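Local coordinates for uncharacterized protein VPA0106 (Vibrio parahaemolyticus, PDB 3U07) that is of unknown function; it is probably made with a signal peptide and combines DUF1254 and DUF1214 regions in one chain, at residues Ile97-Leu111 with Phe124-Phe138. The protein carries 2 engineered substitutions. Sequence-based numbering, arbitrary orientation.
Sequences IVSVPDMDEGRYWIL and FSSRTRGTKGGQFMF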
ATOM      1  N   ILE A  97       4.182  12.560 -16.355  1.00 22.10           N
ATOM      2  CA  ILE A  97       5.244  11.591 -16.517  1.00 21.08           C
ATOM      3  C   ILE A  97       6.142  11.516 -15.291  1.00 23.90           C
ATOM      4  O   ILE A  97       6.654  12.525 -14.807  1.00 24.97           O
ATOM      5  CB  ILE A  97       6.087  11.943 -17.769  1.00 18.93           C
ATOM      6  CG1 ILE A  97       5.220  11.779 -19.021  1.00 16.86           C
ATOM      7  CG2 ILE A  97       7.329  11.069 -17.839  1.00 16.19           C
ATOM      8  CD1 ILE A  97       5.801  12.426 -20.261  1.00 23.11           C
ATOM      9  N   VAL A  98       6.303  10.306 -14.778  1.00 19.42           N
ATOM     10  CA  VAL A  98       7.161  10.081 -13.632  1.00 18.08           C
ATOM     11  C   VAL A  98       8.457   9.522 -14.193  1.00 18.09           C
ATOM     12  O   VAL A  98       8.453   8.521 -14.919  1.00 15.86           O
ATOM     13  CB  VAL A  98       6.527   9.078 -12.648  1.00 21.07           C
ATOM     14  CG1 VAL A  98       7.491   8.793 -11.498  1.00 20.76           C
ATOM     15  CG2 VAL A  98       5.213   9.649 -12.110  1.00 19.52           C
ATOM     16  N   SER A  99       9.560  10.192 -13.885  1.00 22.94           N
ATOM     17  CA  SER A  99      10.867   9.767 -14.365  1.00 22.79           C
ATOM     18  C   SER A  99      11.593   8.964 -13.297  1.00 25.17           C
ATOM     19  O   SER A  99      11.703   9.389 -12.145  1.00 27.27           O
ATOM     20  CB  SER A  99      11.723  10.979 -14.751  1.00 24.87           C
ATOM     21  OG  SER A  99      11.105  11.753 -15.762  1.00 26.72           O
ATOM     22  N   VAL A 100      12.076   7.792 -13.696  1.00 22.35           N
ATOM     23  CA  VAL A 100      12.814   6.905 -12.811  1.00 23.00           C
ATOM     24  C   VAL A 100      14.118   6.530 -13.511  1.00 24.21           C
ATOM     25  O   VAL A 100      14.103   5.984 -14.618  1.00 26.90           O
ATOM     26  CB  VAL A 100      12.001   5.624 -12.505  1.00 18.36           C
ATOM     27  CG1 VAL A 100      12.846   4.643 -11.710  1.00 21.73           C
ATOM     28  CG2 VAL A 100      10.750   5.988 -11.712  1.00 22.77           C
ATOM     29  N   PRO A 101      15.264   6.828 -12.878  1.00 29.22           N
ATOM     30  CA  PRO A 101      16.595   6.534 -13.422  1.00 24.04           C
ATOM     31  C   PRO A 101      16.930   5.051 -13.366  1.00 27.72           C
ATOM     32  O   PRO A 101      16.367   4.323 -12.551  1.00 26.73           O
ATOM     33  CB  PRO A 101      17.519   7.326 -12.504  1.00 29.20           C
ATOM     34  CG  PRO A 101      16.821   7.203 -11.169  1.00 27.19           C
ATOM     35  CD  PRO A 101      15.372   7.479 -11.557  1.00 27.21           C
ATOM     36  N   ASP A 102      17.828   4.598 -14.238  1.00 25.52           N
ATOM     37  CA  ASP A 102      18.251   3.206 -14.176  1.00 27.26           C
ATOM     38  C   ASP A 102      18.927   3.107 -12.801  1.00 21.70           C
ATOM     39  O   ASP A 102      19.662   4.016 -12.391  1.00 24.70           O
ATOM     40  CB  ASP A 102      19.249   2.876 -15.294  1.00 29.19           C
ATOM     41  CG  ASP A 102      18.582   2.759 -16.667  1.00 33.20           C
ATOM     42  OD1 ASP A 102      17.333   2.735 -16.727  1.00 31.67           O
ATOM     43  OD2 ASP A 102      19.305   2.681 -17.682  1.00 33.72           O
HETATM   44  N   MSE A 103      18.661   2.024 -12.081  1.00 23.79           N
HETATM   45  CA  MSE A 103      19.218   1.838 -10.743  1.00 25.87           C
HETATM   46  C   MSE A 103      20.409   0.894 -10.781  1.00 28.77           C
HETATM   47  O   MSE A 103      20.677   0.265 -11.807  1.00 31.18           O
HETATM   48  CB  MSE A 103      18.143   1.268  -9.812  1.00 34.85           C
HETATM   49  CG  MSE A 103      17.908   2.052  -8.520  1.00 52.05           C
HETATM   50 SE   MSE A 103      16.770   3.603  -8.760  0.79 40.99          SE
HETATM   51  CE  MSE A 103      15.294   2.739  -9.636  1.00 71.90           C
ATOM     52  N   ASP A 104      21.118   0.790  -9.661  1.00 26.89           N
ATOM     53  CA  ASP A 104      22.280  -0.088  -9.588  1.00 22.36           C
ATOM     54  C   ASP A 104      21.875  -1.534  -9.359  1.00 26.23           C
ATOM     55  O   ASP A 104      20.895  -1.817  -8.668  1.00 23.88           O
ATOM     56  CB  ASP A 104      23.260   0.398  -8.510  1.00 27.50           C
ATOM     57  CG  ASP A 104      22.606   0.604  -7.147  1.00 33.64           C
ATOM     58  OD1 ASP A 104      21.377   0.831  -7.071  1.00 30.08           O
ATOM     59  OD2 ASP A 104      23.348   0.561  -6.143  1.00 32.80           O
ATOM     60  N   GLU A 105      22.625  -2.448  -9.965  1.00 25.22           N
ATOM     61  CA  GLU A 105      22.336  -3.871  -9.860  1.00 31.08           C
ATOM     62  C   GLU A 105      22.095  -4.356  -8.438  1.00 31.35           C
ATOM     63  O   GLU A 105      22.850  -4.028  -7.519  1.00 26.57           O
ATOM     64  CB  GLU A 105      23.468  -4.692 -10.482  1.00 40.75           C
ATOM     65  CG  GLU A 105      23.184  -6.182 -10.495  1.00 39.72           C
ATOM     66  CD  GLU A 105      24.258  -6.974 -11.207  1.00 52.68           C
ATOM     67  OE1 GLU A 105      25.111  -7.579 -10.522  1.00 54.67           O
ATOM     68  OE2 GLU A 105      24.246  -6.981 -12.455  1.00 54.90           O
ATOM     69  N   GLY A 106      21.036  -5.145  -8.271  1.00 33.87           N
ATOM     70  CA  GLY A 106      20.713  -5.689  -6.965  1.00 35.71           C
ATOM     71  C   GLY A 106      19.810  -4.871  -6.058  1.00 33.72           C
ATOM     72  O   GLY A 106      19.157  -5.434  -5.183  1.00 36.18           O
ATOM     73  N   ARG A 107      19.750  -3.558  -6.253  1.00 24.08           N
ATOM     74  CA  ARG A 107      18.920  -2.728  -5.393  1.00 24.37           C
ATOM     75  C   ARG A 107      17.430  -2.839  -5.693  1.00 26.57           C
ATOM     76  O   ARG A 107      16.997  -2.636  -6.829  1.00 23.82           O
ATOM     77  CB  ARG A 107      19.352  -1.264  -5.486  1.00 24.92           C
ATOM     78  CG  ARG A 107      18.705  -0.370  -4.432  1.00 20.17           C
ATOM     79  CD  ARG A 107      19.138   1.072  -4.584  1.00 24.68           C
ATOM     80  NE  ARG A 107      20.589   1.216  -4.507  1.00 30.96           N
ATOM     81  CZ  ARG A 107      21.299   1.147  -3.384  1.00 35.84           C
ATOM     82  NH1 ARG A 107      20.694   0.941  -2.220  1.00 32.28           N
ATOM     83  NH2 ARG A 107      22.619   1.277  -3.427  1.00 35.90           N
ATOM     84  N   TYR A 108      16.648  -3.182  -4.673  1.00 22.61           N
ATOM     85  CA  TYR A 108      15.202  -3.293  -4.833  1.00 25.22           C
ATOM     86  C   TYR A 108      14.606  -1.890  -4.900  1.00 24.56           C
ATOM     87  O   TYR A 108      15.037  -0.986  -4.182  1.00 25.88           O
ATOM     88  CB  TYR A 108      14.561  -4.023  -3.647  1.00 23.46           C
ATOM     89  CG  TYR A 108      13.044  -4.072  -3.718  1.00 23.87           C
ATOM     90  CD1 TYR A 108      12.392  -5.072  -4.439  1.00 30.99           C
ATOM     91  CD2 TYR A 108      12.264  -3.092  -3.108  1.00 24.53           C
ATOM     92  CE1 TYR A 108      11.001  -5.091  -4.555  1.00 28.29           C
ATOM     93  CE2 TYR A 108      10.866  -3.102  -3.221  1.00 28.04           C
ATOM     94  CZ  TYR A 108      10.246  -4.104  -3.946  1.00 28.79           C
ATOM     95  OH  TYR A 108       8.871  -4.123  -4.077  1.00 25.00           O
ATOM     96  N   TRP A 109      13.624  -1.714  -5.777  1.00 27.90           N
ATOM     97  CA  TRP A 109      12.930  -0.436  -5.914  1.00 24.03           C
ATOM     98  C   TRP A 109      11.572  -0.705  -6.522  1.00 22.40           C
ATOM     99  O   TRP A 109      11.373  -1.715  -7.200  1.00 26.98           O
ATOM    100  CB  TRP A 109      13.692   0.540  -6.812  1.00 24.81           C
ATOM    101  CG  TRP A 109      13.857   0.072  -8.231  1.00 21.04           C
ATOM    102  CD1 TRP A 109      14.865  -0.704  -8.728  1.00 27.89           C
ATOM    103  CD2 TRP A 109      12.986   0.354  -9.332  1.00 22.39           C
ATOM    104  NE1 TRP A 109      14.679  -0.920 -10.073  1.00 30.26           N
ATOM    105  CE2 TRP A 109      13.535  -0.280 -10.470  1.00 25.54           C
ATOM    106  CE3 TRP A 109      11.799   1.085  -9.468  1.00 21.40           C
ATOM    107  CZ2 TRP A 109      12.932  -0.208 -11.730  1.00 18.53           C
ATOM    108  CZ3 TRP A 109      11.199   1.158 -10.721  1.00 25.76           C
ATOM    109  CH2 TRP A 109      11.768   0.516 -11.836  1.00 23.94           C
ATOM    110  N   ILE A 110      10.632   0.195  -6.271  1.00 18.01           N
ATOM    111  CA  ILE A 110       9.297   0.032  -6.817  1.00 17.09           C
ATOM    112  C   ILE A 110       8.561   1.363  -6.898  1.00 18.75           C
ATOM    113  O   ILE A 110       8.674   2.201  -6.000  1.00 22.45           O
ATOM    114  CB  ILE A 110       8.465  -0.963  -5.962  1.00 30.21           C
ATOM    115  CG1 ILE A 110       7.095  -1.188  -6.601  1.00 25.66           C
ATOM    116  CG2 ILE A 110       8.328  -0.439  -4.531  1.00 25.23           C
ATOM    117  CD1 ILE A 110       6.376  -2.398  -6.064  1.00 20.56           C
ATOM    118  N   LEU A 111       7.858   1.568  -8.009  1.00 18.99           N
ATOM    119  CA  LEU A 111       7.037   2.763  -8.201  1.00 18.62           C
ATOM    120  C   LEU A 111       5.627   2.174  -8.137  1.00 21.66           C
ATOM    121  O   LEU A 111       5.241   1.368  -8.982  1.00 20.13           O
ATOM    122  CB  LEU A 111       7.294   3.408  -9.564  1.00 15.27           C
ATOM    123  CG  LEU A 111       6.312   4.502 -10.012  1.00 19.60           C
ATOM    124  CD1 LEU A 111       6.230   5.606  -8.964  1.00 21.08           C
ATOM    125  CD2 LEU A 111       6.772   5.063 -11.350  1.00 20.22           C
ATOM    126  N   PHE A 124       5.769  -0.640 -11.115  1.00 15.96           N
ATOM    127  CA  PHE A 124       7.006  -0.818 -11.862  1.00 19.66           C
ATOM    128  C   PHE A 124       8.086  -1.055 -10.821  1.00 17.20           C
ATOM    129  O   PHE A 124       8.187  -0.307  -9.849  1.00 20.33           O
ATOM    130  CB  PHE A 124       7.336   0.440 -12.672  1.00 18.65           C
ATOM    131  CG  PHE A 124       6.312   0.771 -13.718  1.00 20.93           C
ATOM    132  CD1 PHE A 124       6.121  -0.071 -14.814  1.00 17.95           C
ATOM    133  CD2 PHE A 124       5.521   1.915 -13.600  1.00 21.40           C
ATOM    134  CE1 PHE A 124       5.156   0.221 -15.779  1.00 23.27           C
ATOM    135  CE2 PHE A 124       4.556   2.218 -14.558  1.00 18.66           C
ATOM    136  CZ  PHE A 124       4.369   1.370 -15.652  1.00 19.54           C
ATOM    137  N   SER A 125       8.892  -2.094 -11.008  1.00 18.00           N
ATOM    138  CA  SER A 125       9.932  -2.366 -10.028  1.00 18.24           C
ATOM    139  C   SER A 125      11.016  -3.321 -10.490  1.00 25.13           C
ATOM    140  O   SER A 125      10.913  -3.964 -11.543  1.00 22.42           O
ATOM    141  CB  SER A 125       9.310  -2.923  -8.745  1.00 25.90           C
ATOM    142  OG  SER A 125       9.282  -4.335  -8.772  1.00 29.54           O
ATOM    143  N   SER A 126      12.060  -3.393  -9.670  1.00 20.40           N
ATOM    144  CA  SER A 126      13.209  -4.254  -9.893  1.00 22.08           C
ATOM    145  C   SER A 126      12.776  -5.711 -10.047  1.00 22.78           C
ATOM    146  O   SER A 126      13.399  -6.482 -10.774  1.00 25.37           O
ATOM    147  CB  SER A 126      14.162  -4.133  -8.703  1.00 23.74           C
ATOM    148  OG  SER A 126      13.472  -4.370  -7.483  1.00 22.79           O
ATOM    149  N   ARG A 127      11.704  -6.084  -9.355  1.00 18.69           N
ATOM    150  CA  ARG A 127      11.202  -7.452  -9.411  1.00 23.44           C
ATOM    151  C   ARG A 127      10.929  -7.884 -10.845  1.00 28.01           C
ATOM    152  O   ARG A 127      11.166  -9.032 -11.215  1.00 21.03           O
ATOM    153  CB  ARG A 127       9.909  -7.578  -8.599  1.00 19.97           C
ATOM    154  CG  ARG A 127       9.371  -8.996  -8.517  1.00 17.71           C
ATOM    155  CD  ARG A 127       8.056  -9.058  -7.743  1.00 22.95           C
ATOM    156  NE  ARG A 127       6.914  -8.615  -8.538  1.00 19.08           N
ATOM    157  CZ  ARG A 127       6.272  -9.379  -9.417  1.00 28.61           C
ATOM    158  NH1 ARG A 127       6.652 -10.634  -9.619  1.00 25.05           N
ATOM    159  NH2 ARG A 127       5.246  -8.884 -10.100  1.00 23.21           N
ATOM    160  N   THR A 128      10.430  -6.957 -11.654  1.00 22.96           N
ATOM    161  CA  THR A 128      10.103  -7.284 -13.031  1.00 24.40           C
ATOM    162  C   THR A 128      10.887  -6.505 -14.085  1.00 20.44           C
ATOM    163  O   THR A 128      10.766  -6.784 -15.273  1.00 25.47           O
ATOM    164  CB  THR A 128       8.578  -7.101 -13.286  1.00 31.41           C
ATOM    165  OG1 THR A 128       8.177  -5.780 -12.903  1.00 24.37           O
ATOM    166  CG2 THR A 128       7.774  -8.115 -12.482  1.00 27.28           C
ATOM    167  N   ARG A 129      11.693  -5.537 -13.661  1.00 17.81           N
ATOM    168  CA  ARG A 129      12.476  -4.749 -14.614  1.00 25.20           C
ATOM    169  C   ARG A 129      13.971  -4.765 -14.311  1.00 24.28           C
ATOM    170  O   ARG A 129      14.782  -4.344 -15.137  1.00 21.56           O
ATOM    171  CB  ARG A 129      12.016  -3.285 -14.624  1.00 19.38           C
ATOM    172  CG  ARG A 129      10.574  -3.052 -15.006  1.00 15.79           C
ATOM    173  CD  ARG A 129      10.247  -1.577 -14.870  1.00 17.20           C
ATOM    174  NE  ARG A 129      10.951  -0.765 -15.860  1.00 18.02           N
ATOM    175  CZ  ARG A 129      10.590  -0.656 -17.138  1.00 22.58           C
ATOM    176  NH1 ARG A 129       9.526  -1.308 -17.592  1.00 20.58           N
ATOM    177  NH2 ARG A 129      11.289   0.112 -17.964  1.00 24.74           N
ATOM    178  N   GLY A 130      14.339  -5.252 -13.134  1.00 24.07           N
ATOM    179  CA  GLY A 130      15.743  -5.252 -12.769  1.00 20.73           C
ATOM    180  C   GLY A 130      16.162  -3.810 -12.528  1.00 26.01           C
ATOM    181  O   GLY A 130      15.462  -3.050 -11.860  1.00 20.90           O
ATOM    182  N   THR A 131      17.294  -3.420 -13.098  1.00 20.49           N
ATOM    183  CA  THR A 131      17.815  -2.067 -12.942  1.00 20.68           C
ATOM    184  C   THR A 131      17.145  -1.024 -13.840  1.00 22.92           C
ATOM    185  O   THR A 131      17.337   0.179 -13.650  1.00 26.90           O
ATOM    186  CB  THR A 131      19.315  -2.024 -13.277  1.00 29.37           C
ATOM    187  OG1 THR A 131      19.507  -2.462 -14.629  1.00 31.33           O
ATOM    188  CG2 THR A 131      20.110  -2.924 -12.337  1.00 27.62           C
ATOM    189  N   LYS A 132      16.366  -1.485 -14.810  1.00 20.41           N
ATOM    190  CA  LYS A 132      15.735  -0.595 -15.784  1.00 18.47           C
ATOM    191  C   LYS A 132      14.600   0.301 -15.298  1.00 20.51           C
ATOM    192  O   LYS A 132      13.511  -0.173 -14.973  1.00 20.33           O
ATOM    193  CB  LYS A 132      15.258  -1.418 -16.992  1.00 24.74           C
ATOM    194  CG  LYS A 132      15.154  -0.613 -18.280  1.00 35.17           C
ATOM    195  CD  LYS A 132      16.538  -0.135 -18.676  1.00 44.27           C
ATOM    196  CE  LYS A 132      16.503   1.012 -19.671  1.00 47.92           C
ATOM    197  NZ  LYS A 132      17.843   1.674 -19.767  1.00 45.53           N
ATOM    198  N   GLY A 133      14.879   1.601 -15.257  1.00 25.18           N
ATOM    199  CA  GLY A 133      13.883   2.572 -14.854  1.00 18.73           C
ATOM    200  C   GLY A 133      13.215   3.041 -16.134  1.00 22.56           C
ATOM    201  O   GLY A 133      13.009   2.232 -17.046  1.00 18.75           O
ATOM    202  N   GLY A 134      12.874   4.326 -16.220  1.00 18.38           N
ATOM    203  CA  GLY A 134      12.245   4.820 -17.435  1.00 19.78           C
ATOM    204  C   GLY A 134      11.342   6.023 -17.258  1.00 21.81           C
ATOM    205  O   GLY A 134      11.270   6.613 -16.179  1.00 17.69           O
ATOM    206  N   GLN A 135      10.666   6.398 -18.342  1.00 21.57           N
ATOM    207  CA  GLN A 135       9.742   7.525 -18.334  1.00 19.69           C
ATOM    208  C   GLN A 135       8.351   6.901 -18.338  1.00 15.95           C
ATOM    209  O   GLN A 135       7.924   6.335 -19.338  1.00 19.30           O
ATOM    210  CB  GLN A 135       9.941   8.386 -19.586  1.00 18.43           C
ATOM    211  CG  GLN A 135      11.335   8.985 -19.740  1.00 21.40           C
ATOM    212  CD  GLN A 135      11.727   9.894 -18.587  1.00 27.08           C
ATOM    213  OE1 GLN A 135      10.878  10.364 -17.829  1.00 27.24           O
ATOM    214  NE2 GLN A 135      13.018  10.163 -18.464  1.00 30.87           N
ATOM    215  N   PHE A 136       7.647   7.005 -17.218  1.00 14.37           N
ATOM    216  CA  PHE A 136       6.327   6.405 -17.095  1.00 13.29           C
ATOM    217  C   PHE A 136       5.247   7.463 -17.135  1.00 16.22           C
ATOM    218  O   PHE A 136       5.171   8.331 -16.268  1.00 17.71           O
ATOM    219  CB  PHE A 136       6.277   5.589 -15.799  1.00 12.31           C
ATOM    220  CG  PHE A 136       7.375   4.557 -15.709  1.00 17.25           C
ATOM    221  CD1 PHE A 136       7.315   3.396 -16.470  1.00 18.39           C
ATOM    222  CD2 PHE A 136       8.485   4.767 -14.898  1.00 19.23           C
ATOM    223  CE1 PHE A 136       8.346   2.453 -16.427  1.00 20.15           C
ATOM    224  CE2 PHE A 136       9.524   3.828 -14.848  1.00 20.02           C
ATOM    225  CZ  PHE A 136       9.451   2.670 -15.615  1.00 15.73           C
HETATM  226  N   MSE A 137       4.414   7.394 -18.166  1.00 15.88           N
HETATM  227  CA  MSE A 137       3.361   8.374 -18.330  1.00 17.72           C
HETATM  228  C   MSE A 137       2.014   7.873 -17.843  1.00 16.15           C
HETATM  229  O   MSE A 137       1.577   6.784 -18.201  1.00 15.04           O
HETATM  230  CB  MSE A 137       3.260   8.796 -19.807  1.00 12.58           C
HETATM  231  CG  MSE A 137       2.321   9.975 -20.050  1.00 14.73           C
HETATM  232 SE   MSE A 137       2.296  10.603 -21.911  0.78 26.61          SE
HETATM  233  CE  MSE A 137       0.836   9.526 -22.505  1.00 23.08           C
ATOM    234  N   PHE A 138       1.373   8.685 -17.013  1.00 13.06           N
ATOM    235  CA  PHE A 138       0.059   8.376 -16.481  1.00 15.34           C
ATOM    236  C   PHE A 138      -0.914   9.328 -17.158  1.00 16.94           C
ATOM    237  O   PHE A 138      -0.733  10.545 -17.112  1.00 13.72           O
ATOM    238  CB  PHE A 138       0.040   8.586 -14.965  1.00 15.92           C
ATOM    239  CG  PHE A 138       0.964   7.670 -14.235  1.00 16.19           C
ATOM    240  CD1 PHE A 138       2.337   7.901 -14.240  1.00 13.57           C
ATOM    241  CD2 PHE A 138       0.470   6.529 -13.605  1.00 14.85           C
ATOM    242  CE1 PHE A 138       3.213   7.006 -13.630  1.00 18.40           C
ATOM    243  CE2 PHE A 138       1.335   5.623 -12.989  1.00 17.49           C
ATOM    244  CZ  PHE A 138       2.708   5.862 -13.004  1.00 20.75           C
TER
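Strands 97-100 and 134-138 run antiparallel, their axes 4.5 Å apart at closest approach, with Val98-Phe136 and Val100-Gly134 as hydrogen-bonded pairs; a second antiparallel pairing, one residue out of step, joins Ile110-Leu111 to Phe124-Ser125. Trp109 fills the place between the two. Its CG takes the crowded position between backbone N and carbonyl carbon (chi1 63°), which lays the indole against the turn of helix 126-129: Ser125 CA sits over the six-membered ring, 3.8 Å from its centroid, in a CH-pi contact, and the methyl CE of selenomethionine Met103 lies against the opposite face, toward its rim. Indole suits this place because it also has an N-H to give, and Trp109 NE1 donates to Gly130 O at 2.9 Å. Small Ser126 can approach closely, its OG accepting from Trp109 N at 3.2 Å. At the loop, Asp102 serves two donors: OD2 meets Lys132 NZ on its syn side in a 2.7 Å salt bridge, while OD1 takes Gly133 N on its anti side. Gly133 is apt here, since a CB would clash with the carbonyl oxygens of Val100 and Pro101. Ser99 OG donates to a lone pair of Gln135 OE1 at 2.5 Å, in the carbonyl plane. Among the apolar side chains, Leu111 CD2 lies 4.0 Å from Phe136 CD2 and also reaches the edge of the Phe124 ring. Strands 97-100 and 134-138 share a mixed sheet with 153-157, those of Ile110 and Phe124 an antiparallel sheet with 161-169; Phe124 on Val155 and Val98 on Leu164 pack the sheets together, while Asp104 and Arg107 rest against helix 173-183.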